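Local coordinates for protein fumarase E (Shigella flexneri 2a str. 2457T, PDB 3C8G) that probably catalyses the hydration of fumarate to malate, working in one direction only, as a homodimeric all-helical member of the MtlR/FumE family, at residues D11-L16 with A162-L167; Q39-L44 with R75-L80; P108-D113 with R150-V155; N123-N128 with T157-A162. All coordinates share one frame; numbering follows the deposited sequence.

Contact 1. Residues D11-L16 with A162-L167; sequences DVLEQL and AVTTTL
V12, L13 and L16 of helix 9-18 pack on V163, T164 and L167 of helix 148-169, an antiparallel helix pair in the all-helical MtlR/FumE fold. The two short segments run at 153° to each other with their axes 10.8 Å apart, and no hydrogen bond crosses between them.

The apolar contacts come from one stripe of each helix. V12 and L167 reach toward each other tip to tip: L167 CD2 stands 3.8 Å from V12 CG1 and equally close to V12 CG2, so that a single methyl faces the fork of the valine. With CG1 anti to the backbone N (chi1 156°), V12 directs this branch to the partner helix, where it also borders V163. One turn on, L16 meets V163 at a slant, through L16 CD1 and V163 CG2. I32 of helix 29-40 touches both V12 and L167, and F94 of helix 87-104 lies against V163.

Polar atoms enter at the margin, where L13 CD1 lies 4.2 Å from T164 OG1 in a loose contact. Within helix 148-169, A162 O accepts two bonds, from T166 N and, at 2.6 Å, from T166 OG1, the donors coming from opposite faces of its carbonyl plane.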
loop_
_atom_site.group_PDB
_atom_site.type_symbol
_atom_site.label_atom_id
_atom_site.label_comp_id
_atom_site.label_asym_id
_atom_site.label_seq_id
_atom_site.Cartn_x
_atom_site.Cartn_y
_atom_site.Cartn_z
ATOM N N ASP A 11 5.138 22.505 -18.844
ATOM C CA ASP A 11 5.467 23.120 -17.560
ATOM C C ASP A 11 6.383 22.231 -16.701
ATOM O O ASP A 11 6.951 22.695 -15.708
ATOM C CB ASP A 11 4.232 23.588 -16.793
ATOM C CG ASP A 11 3.103 22.617 -16.872
ATOM O OD1 ASP A 11 3.311 21.442 -16.510
ATOM O OD2 ASP A 11 2.006 23.027 -17.300
ATOM N N VAL A 12 6.531 20.965 -17.098
ATOM C CA VAL A 12 7.522 20.076 -16.496
ATOM C C VAL A 12 8.863 20.477 -17.072
ATOM O O VAL A 12 9.907 20.424 -16.412
ATOM C CB VAL A 12 7.228 18.583 -16.797
ATOM C CG1 VAL A 12 8.487 17.749 -16.710
ATOM C CG2 VAL A 12 6.194 18.041 -15.840
ATOM N N LEU A 13 8.797 20.888 -18.326
ATOM C CA LEU A 13 9.962 21.221 -19.104
ATOM C C LEU A 13 10.510 22.585 -18.692
ATOM O O LEU A 13 11.697 22.866 -18.847
ATOM C CB LEU A 13 9.545 21.241 -20.561
ATOM C CG LEU A 13 10.545 20.879 -21.646
ATOM C CD1 LEU A 13 11.109 19.470 -21.396
ATOM C CD2 LEU A 13 9.819 20.970 -23.001
ATOM N N GLU A 14 9.616 23.422 -18.177
ATOM C CA GLU A 14 9.927 24.752 -17.685
ATOM C C GLU A 14 10.594 24.645 -16.339
ATOM O O GLU A 14 11.648 25.244 -16.087
ATOM C CB GLU A 14 8.629 25.547 -17.516
ATOM C CG GLU A 14 8.771 26.865 -16.751
ATOM C CD GLU A 14 7.448 27.589 -16.618
ATOM O OE1 GLU A 14 7.263 28.587 -17.348
ATOM O OE2 GLU A 14 6.589 27.142 -15.811
ATOM N N GLN A 15 9.927 23.901 -15.468
ATOM C CA GLN A 15 10.441 23.565 -14.159
ATOM C C GLN A 15 11.853 22.990 -14.227
ATOM O O GLN A 15 12.702 23.388 -13.455
ATOM C CB GLN A 15 9.496 22.595 -13.453
ATOM C CG GLN A 15 8.384 23.270 -12.665
ATOM C CD GLN A 15 7.659 22.291 -11.750
ATOM O OE1 GLN A 15 6.498 21.969 -11.974
ATOM N NE2 GLN A 15 8.354 21.791 -10.730
ATOM N N LEU A 16 12.120 22.079 -15.151
ATOM C CA LEU A 16 13.425 21.436 -15.147
ATOM C C LEU A 16 14.507 22.298 -15.767
ATOM O O LEU A 16 15.670 22.194 -15.392
ATOM C CB LEU A 16 13.384 20.076 -15.820
ATOM C CG LEU A 16 12.614 19.013 -15.066
ATOM C CD1 LEU A 16 12.305 17.859 -15.992
ATOM C CD2 LEU A 16 13.405 18.540 -13.915
ATOM N N ALA A 162 14.809 11.775 -19.953
ATOM C CA ALA A 162 14.449 10.627 -19.150
ATOM C C ALA A 162 13.196 10.864 -18.312
ATOM O O ALA A 162 12.389 9.954 -18.168
ATOM C CB ALA A 162 15.584 10.233 -18.238
ATOM N N VAL A 163 13.025 12.060 -17.740
ATOM C CA VAL A 163 11.863 12.238 -16.851
ATOM C C VAL A 163 10.622 12.452 -17.689
ATOM O O VAL A 163 9.575 11.873 -17.437
ATOM C CB VAL A 163 12.035 13.270 -15.627
ATOM C CG1 VAL A 163 13.475 13.474 -15.220
ATOM C CG2 VAL A 163 11.387 14.557 -15.869
ATOM N N THR A 164 10.768 13.240 -18.729
ATOM C CA THR A 164 9.718 13.381 -19.722
ATOM C C THR A 164 9.225 12.039 -20.260
ATOM O O THR A 164 8.010 11.779 -20.214
ATOM C CB THR A 164 10.172 14.339 -20.798
ATOM O OG1 THR A 164 9.718 15.640 -20.413
ATOM C CG2 THR A 164 9.656 13.997 -22.182
ATOM N N THR A 165 10.134 11.178 -20.724
ATOM C CA THR A 165 9.677 9.920 -21.281
ATOM C C THR A 165 9.132 9.004 -20.192
ATOM O O THR A 165 8.155 8.289 -20.412
ATOM C CB THR A 165 10.649 9.220 -22.330
ATOM O OG1 THR A 165 10.788 7.817 -22.041
ATOM C CG2 THR A 165 11.989 9.834 -22.379
ATOM N N THR A 166 9.726 9.088 -19.006
ATOM C CA THR A 166 9.197 8.431 -17.823
ATOM C C THR A 166 7.773 8.877 -17.539
ATOM O O THR A 166 6.907 8.034 -17.357
ATOM C CB THR A 166 10.067 8.687 -16.596
ATOM O OG1 THR A 166 11.331 8.066 -16.803
ATOM C CG2 THR A 166 9.429 8.093 -15.322
ATOM N N LEU A 167 7.524 10.181 -17.521
ATOM C CA LEU A 167 6.175 10.701 -17.345
ATOM C C LEU A 167 5.171 10.204 -18.405
ATOM O O LEU A 167 3.999 10.006 -18.123
ATOM C CB LEU A 167 6.233 12.220 -17.337
ATOM C CG LEU A 167 6.205 13.019 -16.024
ATOM C CD1 LEU A 167 6.651 12.240 -14.771
ATOM C CD2 LEU A 167 6.969 14.306 -16.181
#

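Contact 2. Residues Q39-L44 with R75-L80; sequences QFLPSL and RLIYAL
I77 enters between the side chains of F40, L41 and L44, and this apolar cluster holds the end of helix 29-40 and the turn after it against helix 70-79. No hydrogen bond links the two segments. The isoleucine presents different branches to different neighbours. I77 CD1 lies 3.5 Å from F40 CD1 and 3.7 Å from L41 CD1, while I77 CG2 approaches F40 CE1 at 3.8 Å. With CG anti to its backbone N (chi1 176°), F40 extends its ring to I77, and the two side chains meet obliquely, whereas L41 and L44 both cross the isoleucine at about a right angle.

L44 spreads over L76 and I77 of the helix and over L80 just past its end. L44 CD2 touches L76 CD1 at 3.7 Å and I77 CG1 at 3.9 Å, and L44 CG rests 3.6 Å from L80 CD1; L76 and L80 each run aslant to it. On the F40 ring, S43 OG sits 3.6 Å above the plane, over the centre. That hydroxyl is fixed by donating to F40 O in the carbonyl plane, and F40 O also accepts from S43 N.

Beyond the pair, L61 lies against L41 and M83 against I77, both from loops. The second subunit of the homodimer packs its F45 on L76 and its L44 on L80, placing the C-terminal end of helix 70-79 at the dimer interface.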
loop_
_atom_site.group_PDB
_atom_site.type_symbol
_atom_site.label_atom_id
_atom_site.label_comp_id
_atom_site.label_asym_id
_atom_site.label_seq_id
_atom_site.Cartn_x
_atom_site.Cartn_y
_atom_site.Cartn_z
ATOM N N GLN A 39 -0.376 10.355 -9.623
ATOM C CA GLN A 39 -1.473 10.532 -10.564
ATOM C C GLN A 39 -1.860 9.253 -11.313
ATOM O O GLN A 39 -2.945 9.169 -11.880
ATOM C CB GLN A 39 -1.143 11.609 -11.596
ATOM C CG GLN A 39 -1.232 13.038 -11.084
ATOM C CD GLN A 39 -0.622 14.061 -12.069
ATOM O OE1 GLN A 39 -0.482 13.779 -13.267
ATOM N NE2 GLN A 39 -0.271 15.245 -11.561
ATOM N N PHE A 40 -0.947 8.288 -11.343
ATOM C CA PHE A 40 -1.165 6.999 -11.993
ATOM C C PHE A 40 -1.878 6.040 -11.039
ATOM O O PHE A 40 -2.567 5.126 -11.478
ATOM C CB PHE A 40 0.184 6.397 -12.372
ATOM C CG PHE A 40 0.096 5.030 -12.962
ATOM C CD1 PHE A 40 0.111 3.909 -12.144
ATOM C CD2 PHE A 40 -0.001 4.863 -14.335
ATOM C CE1 PHE A 40 0.005 2.629 -12.685
ATOM C CE2 PHE A 40 -0.082 3.590 -14.910
ATOM C CZ PHE A 40 -0.077 2.476 -14.095
ATOM N N LEU A 41 -1.720 6.267 -9.741
ATOM C CA LEU A 41 -2.201 5.335 -8.731
ATOM C C LEU A 41 -3.677 4.994 -8.837
ATOM O O LEU A 41 -4.021 3.825 -8.808
ATOM C CB LEU A 41 -1.834 5.824 -7.343
ATOM C CG LEU A 41 -0.615 5.149 -6.710
ATOM C CD1 LEU A 41 0.288 4.513 -7.725
ATOM C CD2 LEU A 41 0.127 6.115 -5.810
ATOM N N PRO A 42 -4.553 5.991 -9.048
ATOM C CA PRO A 42 -5.976 5.587 -9.231
ATOM C C PRO A 42 -6.261 4.547 -10.355
ATOM O O PRO A 42 -7.264 3.858 -10.276
ATOM C CB PRO A 42 -6.692 6.900 -9.555
ATOM C CG PRO A 42 -5.777 7.988 -9.082
ATOM C CD PRO A 42 -4.357 7.452 -9.147
ATOM N N SER A 43 -5.417 4.395 -11.375
ATOM C CA SER A 43 -5.704 3.392 -12.397
ATOM C C SER A 43 -5.453 1.967 -11.907
ATOM O O SER A 43 -5.916 0.995 -12.507
ATOM C CB SER A 43 -4.975 3.687 -13.719
ATOM O OG SER A 43 -3.561 3.717 -13.580
ATOM N N LEU A 44 -4.755 1.827 -10.797
ATOM C CA LEU A 44 -4.645 0.529 -10.135
ATOM C C LEU A 44 -5.946 -0.026 -9.554
ATOM O O LEU A 44 -6.052 -1.207 -9.274
ATOM C CB LEU A 44 -3.667 0.655 -8.960
ATOM C CG LEU A 44 -2.167 0.378 -9.147
ATOM C CD1 LEU A 44 -1.711 0.309 -10.583
ATOM C CD2 LEU A 44 -1.330 1.355 -8.271
ATOM N N ARG A 75 6.878 0.152 -5.868
ATOM C CA ARG A 75 6.804 -1.259 -5.503
ATOM C C ARG A 75 5.397 -1.857 -5.696
ATOM O O ARG A 75 5.295 -2.965 -6.200
ATOM C CB ARG A 75 7.365 -1.512 -4.095
ATOM C CG ARG A 75 8.860 -1.292 -4.074
ATOM C CD ARG A 75 9.512 -1.851 -2.853
ATOM N NE ARG A 75 9.531 -0.988 -1.683
ATOM C CZ ARG A 75 10.608 -0.356 -1.203
ATOM N NH1 ARG A 75 11.787 -0.436 -1.826
ATOM N NH2 ARG A 75 10.490 0.379 -0.096
ATOM N N LEU A 76 4.350 -1.109 -5.332
ATOM C CA LEU A 76 2.972 -1.533 -5.531
ATOM C C LEU A 76 2.691 -1.699 -7.047
ATOM O O LEU A 76 2.224 -2.763 -7.487
ATOM C CB LEU A 76 2.015 -0.538 -4.871
ATOM C CG LEU A 76 0.610 -0.806 -4.251
ATOM C CD1 LEU A 76 -0.498 -0.033 -4.923
ATOM C CD2 LEU A 76 0.199 -2.273 -4.044
ATOM N N ILE A 77 3.007 -0.690 -7.859
ATOM C CA ILE A 77 2.674 -0.760 -9.288
ATOM C C ILE A 77 3.399 -1.953 -9.905
ATOM O O ILE A 77 2.840 -2.719 -10.710
ATOM C CB ILE A 77 3.057 0.505 -10.040
ATOM C CG1 ILE A 77 2.309 1.728 -9.489
ATOM C CG2 ILE A 77 2.844 0.312 -11.584
ATOM C CD1 ILE A 77 2.796 3.093 -10.084
ATOM N N TYR A 78 4.657 -2.106 -9.528
ATOM C CA TYR A 78 5.462 -3.194 -10.018
ATOM C C TYR A 78 4.877 -4.531 -9.558
ATOM O O TYR A 78 4.717 -5.441 -10.355
ATOM C CB TYR A 78 6.894 -3.016 -9.518
ATOM C CG TYR A 78 7.926 -3.755 -10.314
ATOM C CD1 TYR A 78 7.787 -3.919 -11.678
ATOM C CD2 TYR A 78 9.048 -4.285 -9.689
ATOM C CE1 TYR A 78 8.735 -4.614 -12.416
ATOM C CE2 TYR A 78 10.010 -4.980 -10.408
ATOM C CZ TYR A 78 9.851 -5.143 -11.769
ATOM O OH TYR A 78 10.813 -5.826 -12.483
ATOM N N ALA A 79 4.534 -4.622 -8.280
ATOM C CA ALA A 79 3.992 -5.868 -7.702
ATOM C C ALA A 79 2.613 -6.264 -8.263
ATOM O O ALA A 79 2.201 -7.431 -8.168
ATOM C CB ALA A 79 3.959 -5.792 -6.177
ATOM N N LEU A 80 1.900 -5.306 -8.848
ATOM C CA LEU A 80 0.603 -5.615 -9.429
ATOM C C LEU A 80 0.741 -6.017 -10.903
ATOM O O LEU A 80 -0.240 -6.323 -11.574
ATOM C CB LEU A 80 -0.408 -4.468 -9.230
ATOM C CG LEU A 80 -0.865 -4.170 -7.796
ATOM C CD1 LEU A 80 -1.568 -2.834 -7.702
ATOM C CD2 LEU A 80 -1.742 -5.262 -7.206
#

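Contact 3. Residues P108-D113 with R150-V155; sequences PGFADD and RFSGMV
F110 and A111, in the type I beta turn from G109 to D112, lie against F151, S152 and V155 on one side of helix 148-169. The phenylalanine sets out toward the helix, but with CG anti to its carbonyl carbon (chi1 -65°) the ring then leads away, leaving CB as its main point of contact. F110 CB lies 3.3 Å from S152 OG, which stands at the edge of the ring, near its plane. V155 CG1 lies 3.9 Å from F110 CB, and the same methyl abuts F110 O.

F151 extends with CG anti to its backbone N (chi1 174°), which carries the ring to A111. The alanine is at the ring edge: A111 CB lies in plane, 3.9 Å from F151 CD1. One face of this ring takes V155 CG2, 3.5 Å above the plane and offset toward the rim.

The turn is braced from within by G109 N, which donates to D112 OD2 over 2.7 Å, arriving from above the carboxylate plane. D112 occupies the N-cap position of helix 113-120, though its side chain, turned back to G109, makes no capping bond there. The F110 ring continues along helix 148-169 to K156 and L159, while P108 packs on Y97 and L101 of helix 87-104 and on I114 and T115 of helix 113-120.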
loop_
_atom_site.group_PDB
_atom_site.type_symbol
_atom_site.label_atom_id
_atom_site.label_comp_id
_atom_site.label_asym_id
_atom_site.label_seq_id
_atom_site.Cartn_x
_atom_site.Cartn_y
_atom_site.Cartn_z
ATOM N N PRO A 108 28.030 16.769 -6.476
ATOM C CA PRO A 108 28.188 16.328 -7.873
ATOM C C PRO A 108 27.396 17.170 -8.866
ATOM O O PRO A 108 26.200 17.345 -8.681
ATOM C CB PRO A 108 27.581 14.928 -7.848
ATOM C CG PRO A 108 27.831 14.440 -6.507
ATOM C CD PRO A 108 27.606 15.645 -5.622
ATOM N N GLY A 109 28.038 17.678 -9.911
ATOM C CA GLY A 109 27.312 18.427 -10.956
ATOM C C GLY A 109 26.926 17.596 -12.170
ATOM O O GLY A 109 27.132 16.386 -12.186
ATOM N N PHE A 110 26.387 18.238 -13.206
ATOM C CA PHE A 110 25.960 17.512 -14.413
ATOM C C PHE A 110 27.067 16.736 -15.082
ATOM O O PHE A 110 26.831 15.663 -15.627
ATOM C CB PHE A 110 25.308 18.447 -15.432
ATOM C CG PHE A 110 24.023 19.053 -14.950
ATOM C CD1 PHE A 110 23.921 20.440 -14.752
ATOM C CD2 PHE A 110 22.918 18.233 -14.649
ATOM C CE1 PHE A 110 22.743 20.998 -14.291
ATOM C CE2 PHE A 110 21.734 18.775 -14.205
ATOM C CZ PHE A 110 21.638 20.159 -14.024
ATOM N N ALA A 111 28.275 17.268 -14.992
ATOM C CA ALA A 111 29.422 16.818 -15.767
ATOM C C ALA A 111 30.354 15.869 -14.994
ATOM O O ALA A 111 31.427 15.552 -15.458
ATOM C CB ALA A 111 30.194 18.045 -16.250
ATOM N N ASP A 112 29.949 15.400 -13.822
ATOM C CA ASP A 112 30.828 14.537 -13.019
ATOM C C ASP A 112 30.838 13.044 -13.372
ATOM O O ASP A 112 29.889 12.511 -13.977
ATOM C CB ASP A 112 30.553 14.734 -11.519
ATOM C CG ASP A 112 31.091 16.069 -10.996
ATOM O OD1 ASP A 112 32.099 16.577 -11.551
ATOM O OD2 ASP A 112 30.508 16.613 -10.033
ATOM N N ASP A 113 31.929 12.382 -12.976
ATOM C CA ASP A 113 32.065 10.934 -13.071
ATOM C C ASP A 113 30.846 10.242 -12.521
ATOM O O ASP A 113 30.289 9.345 -13.172
ATOM C CB ASP A 113 33.287 10.444 -12.285
ATOM C CG ASP A 113 34.575 10.582 -13.061
ATOM O OD1 ASP A 113 35.671 10.333 -12.478
ATOM O OD2 ASP A 113 34.491 10.946 -14.261
ATOM N N ARG A 150 28.776 23.146 -22.474
ATOM C CA ARG A 150 27.997 22.493 -23.510
ATOM C C ARG A 150 27.639 21.071 -23.092
ATOM O O ARG A 150 26.479 20.668 -23.206
ATOM C CB ARG A 150 28.729 22.491 -24.861
ATOM C CG ARG A 150 27.859 21.996 -26.037
ATOM C CD ARG A 150 28.613 21.974 -27.371
ATOM N NE ARG A 150 29.567 23.081 -27.505
ATOM C CZ ARG A 150 29.230 24.371 -27.619
ATOM N NH1 ARG A 150 27.943 24.744 -27.613
ATOM N NH2 ARG A 150 30.189 25.288 -27.739
ATOM N N PHE A 151 28.633 20.326 -22.601
ATOM C CA PHE A 151 28.443 18.937 -22.208
ATOM C C PHE A 151 27.454 18.879 -21.047
ATOM O O PHE A 151 26.620 17.993 -20.969
ATOM C CB PHE A 151 29.768 18.275 -21.809
ATOM C CG PHE A 151 29.595 16.885 -21.248
ATOM C CD1 PHE A 151 29.760 16.641 -19.876
ATOM C CD2 PHE A 151 29.213 15.819 -22.076
ATOM C CE1 PHE A 151 29.582 15.341 -19.343
ATOM C CE2 PHE A 151 29.023 14.522 -21.555
ATOM C CZ PHE A 151 29.220 14.285 -20.197
ATOM N N SER A 152 27.563 19.860 -20.169
ATOM C CA SER A 152 26.717 19.981 -19.021
ATOM C C SER A 152 25.275 20.183 -19.454
ATOM O O SER A 152 24.378 19.496 -18.957
ATOM C CB SER A 152 27.175 21.167 -18.199
ATOM O OG SER A 152 27.210 20.809 -16.848
ATOM N N GLY A 153 25.073 21.118 -20.382
ATOM C CA GLY A 153 23.758 21.405 -20.922
ATOM C C GLY A 153 23.157 20.188 -21.589
ATOM O O GLY A 153 21.944 19.978 -21.536
HETATM N N MSE A 154 24.004 19.374 -22.213
HETATM C CA MSE A 154 23.512 18.213 -22.937
HETATM C C MSE A 154 23.130 17.110 -21.967
HETATM O O MSE A 154 22.146 16.382 -22.194
HETATM C CB MSE A 154 24.525 17.695 -23.946
HETATM C CG MSE A 154 23.858 16.852 -25.037
HETATM SE SE MSE A 154 23.030 17.881 -26.508
HETATM C CE MSE A 154 22.303 19.499 -25.557
ATOM N N VAL A 155 23.907 17.002 -20.887
ATOM C CA VAL A 155 23.586 16.092 -19.824
ATOM C C VAL A 155 22.203 16.475 -19.258
ATOM O O VAL A 155 21.322 15.630 -19.162
ATOM C CB VAL A 155 24.697 16.059 -18.730
ATOM C CG1 VAL A 155 24.213 15.306 -17.502
ATOM C CG2 VAL A 155 25.948 15.399 -19.247
#

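Contact 4. Residues N123-N128 with T157-A162; sequences NSITRN and TALTLA
I125 has the largest share of the buried surface where the short helix 123-126 leans on helix 148-169, and it meets A158, L159 and A162 there. Its CG1, anti to the carbonyl carbon (chi1 -67°), carries CD1 on in an extended chain (chi2 170°) that points in toward helix 148-169, across its axis. I125 CG1 comes to 3.6 Å from A158 O and 3.9 Å from A162 CB. Farther out, I125 CD1 meets L159 CD1 at 3.9 Å, the two side chains passing at a slant, and A158 CB at 4.2 Å. The isoleucine thus touches a backbone carbonyl as well as three apolar side chains.

S124 approaches the C-terminal end of 157-162. Its hydroxyl sits between the backbone N and the carbonyl carbon (chi1 74°), a placement that aims OG at A162. There it touches both CA and CB of the alanine, a packing contact with no hydrogen bond. The CA atoms of S124 and A162 are 5.5 Å apart, the nearest pair of CA atoms between the segments.

L161 adds a more peripheral contact, L161 CD1 lying 4.0 Å from S124 O. No hydrogen bond spans the two segments, but D90 of helix 87-104 accepts from the backbone N of N123 and of S124, tying down the start of helix 123-126. N128 caps the following helix 129-134 by accepting at OD1 from L131 N. I119 of helix 113-120 and L131 of helix 129-134 both pack on I125, joining these helices around the junction with helix 148-169.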
loop_
_atom_site.group_PDB
_atom_site.type_symbol
_atom_site.label_atom_id
_atom_site.label_comp_id
_atom_site.label_asym_id
_atom_site.label_seq_id
_atom_site.Cartn_x
_atom_site.Cartn_y
_atom_site.Cartn_z
ATOM N N ASN A 123 17.826 3.583 -18.525
ATOM C CA ASN A 123 17.418 2.933 -19.786
ATOM C C ASN A 123 16.813 3.850 -20.824
ATOM O O ASN A 123 16.934 3.595 -22.038
ATOM C CB ASN A 123 16.419 1.821 -19.532
ATOM C CG ASN A 123 17.041 0.624 -18.895
ATOM O OD1 ASN A 123 16.728 0.300 -17.757
ATOM N ND2 ASN A 123 17.919 -0.062 -19.628
ATOM N N SER A 124 16.144 4.902 -20.385
ATOM C CA SER A 124 15.503 5.750 -21.361
ATOM C C SER A 124 16.531 6.672 -22.038
ATOM O O SER A 124 16.276 7.227 -23.119
ATOM C CB SER A 124 14.407 6.559 -20.727
ATOM O OG SER A 124 15.027 7.561 -19.970
ATOM N N ILE A 125 17.688 6.837 -21.404
ATOM C CA ILE A 125 18.730 7.598 -22.018
ATOM C C ILE A 125 19.502 6.638 -22.912
ATOM O O ILE A 125 19.595 6.846 -24.117
ATOM C CB ILE A 125 19.633 8.321 -21.010
ATOM C CG1 ILE A 125 18.830 9.412 -20.299
ATOM C CG2 ILE A 125 20.837 8.897 -21.722
ATOM C CD1 ILE A 125 19.540 10.043 -19.089
ATOM N N THR A 126 20.012 5.563 -22.342
ATOM C CA THR A 126 20.949 4.776 -23.110
ATOM C C THR A 126 20.238 4.087 -24.253
ATOM O O THR A 126 20.864 3.776 -25.226
ATOM C CB THR A 126 21.712 3.745 -22.266
ATOM O OG1 THR A 126 20.786 2.761 -21.797
ATOM C CG2 THR A 126 22.403 4.403 -21.061
ATOM N N ARG A 127 18.932 3.858 -24.175
ATOM C CA ARG A 127 18.275 3.186 -25.316
ATOM C C ARG A 127 17.927 4.071 -26.518
ATOM O O ARG A 127 17.682 3.547 -27.601
ATOM C CB ARG A 127 17.122 2.270 -24.858
ATOM C CG ARG A 127 17.706 0.954 -24.246
ATOM C CD ARG A 127 16.950 0.341 -23.059
ATOM N NE ARG A 127 15.546 0.077 -23.360
ATOM C CZ ARG A 127 14.808 -0.868 -22.777
ATOM N NH1 ARG A 127 13.535 -1.019 -23.132
ATOM N NH2 ARG A 127 15.344 -1.668 -21.854
ATOM N N ASN A 128 17.929 5.394 -26.340
ATOM C CA ASN A 128 17.862 6.354 -27.456
ATOM C C ASN A 128 19.257 6.474 -28.071
ATOM O O ASN A 128 20.111 7.191 -27.530
ATOM C CB ASN A 128 17.357 7.733 -26.955
ATOM C CG ASN A 128 17.394 8.845 -28.043
ATOM O OD1 ASN A 128 18.013 8.728 -29.120
ATOM N ND2 ASN A 128 16.726 9.932 -27.743
ATOM N N THR A 157 19.784 18.030 -20.783
ATOM C CA THR A 157 18.838 17.649 -21.839
ATOM C C THR A 157 18.446 16.182 -21.725
ATOM O O THR A 157 17.272 15.842 -21.714
ATOM C CB THR A 157 19.438 17.874 -23.270
ATOM O OG1 THR A 157 19.517 19.262 -23.523
ATOM C CG2 THR A 157 18.579 17.221 -24.417
ATOM N N ALA A 158 19.448 15.322 -21.652
ATOM C CA ALA A 158 19.268 13.904 -21.580
ATOM C C ALA A 158 18.412 13.513 -20.361
ATOM O O ALA A 158 17.420 12.771 -20.480
ATOM C CB ALA A 158 20.641 13.228 -21.543
ATOM N N LEU A 159 18.799 14.017 -19.196
ATOM C CA LEU A 159 18.070 13.776 -17.964
ATOM C C LEU A 159 16.609 14.286 -18.045
ATOM O O LEU A 159 15.690 13.667 -17.500
ATOM C CB LEU A 159 18.779 14.530 -16.858
ATOM C CG LEU A 159 19.578 13.875 -15.771
ATOM C CD1 LEU A 159 20.090 12.506 -16.174
ATOM C CD2 LEU A 159 20.680 14.908 -15.407
ATOM N N THR A 160 16.413 15.429 -18.707
ATOM C CA THR A 160 15.078 15.987 -18.842
ATOM C C THR A 160 14.324 15.039 -19.740
ATOM O O THR A 160 13.134 14.770 -19.534
ATOM C CB THR A 160 15.131 17.422 -19.404
ATOM O OG1 THR A 160 15.940 18.200 -18.531
ATOM C CG2 THR A 160 13.774 18.060 -19.467
ATOM N N LEU A 161 15.027 14.463 -20.698
ATOM C CA LEU A 161 14.354 13.569 -21.585
ATOM C C LEU A 161 13.937 12.313 -20.799
ATOM O O LEU A 161 12.799 11.873 -20.924
ATOM C CB LEU A 161 15.202 13.286 -22.811
ATOM C CG LEU A 161 14.689 12.423 -24.002
ATOM C CD1 LEU A 161 14.757 10.921 -23.603
ATOM C CD2 LEU A 161 13.308 12.844 -24.660
ATOM N N ALA A 162 14.809 11.775 -19.953
ATOM C CA ALA A 162 14.449 10.627 -19.150
ATOM C C ALA A 162 13.196 10.864 -18.312
ATOM O O ALA A 162 12.389 9.954 -18.168
ATOM C CB ALA A 162 15.584 10.233 -18.238
#

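How the contacts relate
From the N terminus, helix 9-18 opens the longest loop, which contact 1 closes 146 residues later on helix 148-169; the other three contacts fall within it. Contact 2 closes first, joining the end of helix 29-40 to helix 70-79 before contact 3 opens. Contacts 3 and 4 cross, their segments alternating along the chain, and both finish on helix 148-169. That helix therefore receives contact 3, contact 4 and contact 1 in succession. Contacts 1 and 4 share A162 and touch through L13 and T160, whereas F110 and L159 join contacts 3 and 4. Contact 2 stands apart, its centre about 33 Å from that of contact 3.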